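Local coordinates for putative carbonic anhydrase (Streptococcus mutans, PDB 3LAS) that catalyses the interconversion of carbon dioxide and hydrogencarbonate as a zinc-dependent, beta-class carbonic anhydrase, at the interface of chains A and B. Coordinates in Å, arbitrary orientation; residue numbers count along the deposited sequence, not the author numbering. Chains: chain A/B, Putative carbonic anhydrase.

The interface of chains A and B. Residues chain A 108, 112, 114; chain B 75, 142-143.
The flat groups here are the ring of B:Pro142 and the peptide that joins it to B:Leu143; A:Val114 lies over one face of that peptide and reaches the ring only at its CB corner. Its CG1 methyl stands almost straight above the carbonyl oxygen O of B:Pro142, at 3.7 Å. The same methyl meets the ring obliquely, raised above the ring plane, with A:Val114 CG1 3.8 Å from B:Pro142 CB and the two side chains nearly perpendicular. With CG1 beside the backbone N (chi1 -71°), the other branch is swung toward B:Leu143, where A:Val114 CG2 packs 3.7 Å from the CD2 methyl. One valine thus straddles two consecutive residues of the partner.

A:Leu112 continues the covering of this backbone: its CD1 sits above the plane of the next carbonyl group, tilted from the perpendicular and roughly broadside to the C=O bond, 3.6 Å from B:Leu143 O. Farther along, the fork of A:Leu108 takes in a methyl of B:Val75. CD2 of A:Leu108 lies 3.8 Å from B:Val75 CG1, and CD1 is almost as near. B:Val75 holds that methyl opposite its backbone N (chi1 168°), which points it out between the two leucine branches.

These are ordinary van der Waals distances, and the patch buries about 160 Å² in all, mostly on A:Val114, B:Pro142 and B:Leu143. A:Leu108 and A:Leu112 belong to helix 101-112, with A:Val114 in the loop just after it; they settle on helix 68-80 of chain B, through B:Val75, and on the loop that follows helix 127-140. Two-fold symmetry repeats the contact with the chains exchanged, as part of a pairing that is probably the dimer typical of beta-class carbonic anhydrases.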
ATOM      1  N   LEU A 108     -17.252 -14.329  -8.596  1.00 12.87           N
ATOM      2  CA  LEU A 108     -17.122 -13.267  -9.552  1.00 13.64           C
ATOM      3  C   LEU A 108     -17.881 -13.551 -10.850  1.00 15.18           C
ATOM      4  O   LEU A 108     -18.424 -12.628 -11.459  1.00 14.48           O
ATOM      5  CB  LEU A 108     -15.664 -12.957  -9.829  1.00 11.71           C
ATOM      6  CG  LEU A 108     -14.872 -12.557  -8.591  1.00 11.52           C
ATOM      7  CD1 LEU A 108     -13.442 -12.344  -9.008  1.00 15.54           C
ATOM      8  CD2 LEU A 108     -15.327 -11.226  -7.924  1.00 12.58           C
ATOM      9  N   LEU A 112     -20.343 -10.586 -11.341  1.00 18.55           N
ATOM     10  CA  LEU A 112     -19.795  -9.605 -12.269  1.00 18.36           C
ATOM     11  C   LEU A 112     -19.828 -10.088 -13.716  1.00 18.89           C
ATOM     12  O   LEU A 112     -19.419  -9.302 -14.597  1.00 19.35           O
ATOM     13  CB  LEU A 112     -18.354  -9.234 -11.913  1.00 17.37           C
ATOM     14  CG  LEU A 112     -18.115  -8.696 -10.500  1.00 19.49           C
ATOM     15  CD1 LEU A 112     -16.702  -8.187 -10.454  1.00 22.70           C
ATOM     16  CD2 LEU A 112     -19.174  -7.726  -9.996  1.00 24.88           C
ATOM     17  N   VAL A 114     -17.730 -11.968 -15.164  1.00 18.93           N
ATOM     18  CA  VAL A 114     -16.376 -12.004 -15.664  1.00 20.74           C
ATOM     19  C   VAL A 114     -15.843 -13.353 -15.260  1.00 20.50           C
ATOM     20  O   VAL A 114     -16.063 -13.813 -14.112  1.00 22.37           O
ATOM     21  CB  VAL A 114     -15.469 -10.967 -15.003  1.00 21.08           C
ATOM     22  CG1 VAL A 114     -15.846  -9.528 -15.477  1.00 23.54           C
ATOM     23  CG2 VAL A 114     -15.518 -11.233 -13.525  1.00 27.25           C
TER
ATOM     24  N   VAL B  75     -10.644  -5.863  -6.055  1.00  7.18           N
ATOM     25  CA  VAL B  75     -11.726  -6.825  -6.228  1.00  8.14           C
ATOM     26  C   VAL B  75     -11.905  -7.581  -4.885  1.00  8.45           C
ATOM     27  O   VAL B  75     -13.034  -7.856  -4.470  1.00  8.68           O
ATOM     28  CB  VAL B  75     -11.322  -7.806  -7.350  1.00  9.20           C
ATOM     29  CG1 VAL B  75     -12.299  -9.043  -7.364  1.00 11.64           C
ATOM     30  CG2 VAL B  75     -11.351  -7.033  -8.651  1.00 11.72           C
ATOM     31  N   PRO B 142     -13.702  -4.351 -16.143  1.00 16.76           N
ATOM     32  CA  PRO B 142     -14.940  -5.075 -15.845  1.00 15.76           C
ATOM     33  C   PRO B 142     -14.926  -5.712 -14.469  1.00 15.13           C
ATOM     34  O   PRO B 142     -15.975  -6.139 -13.982  1.00 17.67           O
ATOM     35  CB  PRO B 142     -14.996  -6.181 -16.944  1.00 19.62           C
ATOM     36  CG  PRO B 142     -13.739  -6.517 -17.227  1.00 19.84           C
ATOM     37  CD  PRO B 142     -12.880  -5.108 -17.120  1.00 17.87           C
ATOM     38  N   LEU B 143     -13.764  -5.671 -13.804  1.00 11.87           N
ATOM     39  CA  LEU B 143     -13.665  -6.207 -12.458  1.00 13.70           C
ATOM     40  C   LEU B 143     -14.083  -5.179 -11.373  1.00 12.38           C
ATOM     41  O   LEU B 143     -14.233  -5.576 -10.228  1.00 12.92           O
ATOM     42  CB  LEU B 143     -12.226  -6.742 -12.127  1.00 12.87           C
ATOM     43  CG  LEU B 143     -11.971  -8.111 -12.825  1.00 15.73           C
ATOM     44  CD1 LEU B 143     -10.510  -8.381 -12.825  1.00 14.65           C
ATOM     45  CD2 LEU B 143     -12.723  -9.169 -12.147  1.00 17.48           C
TER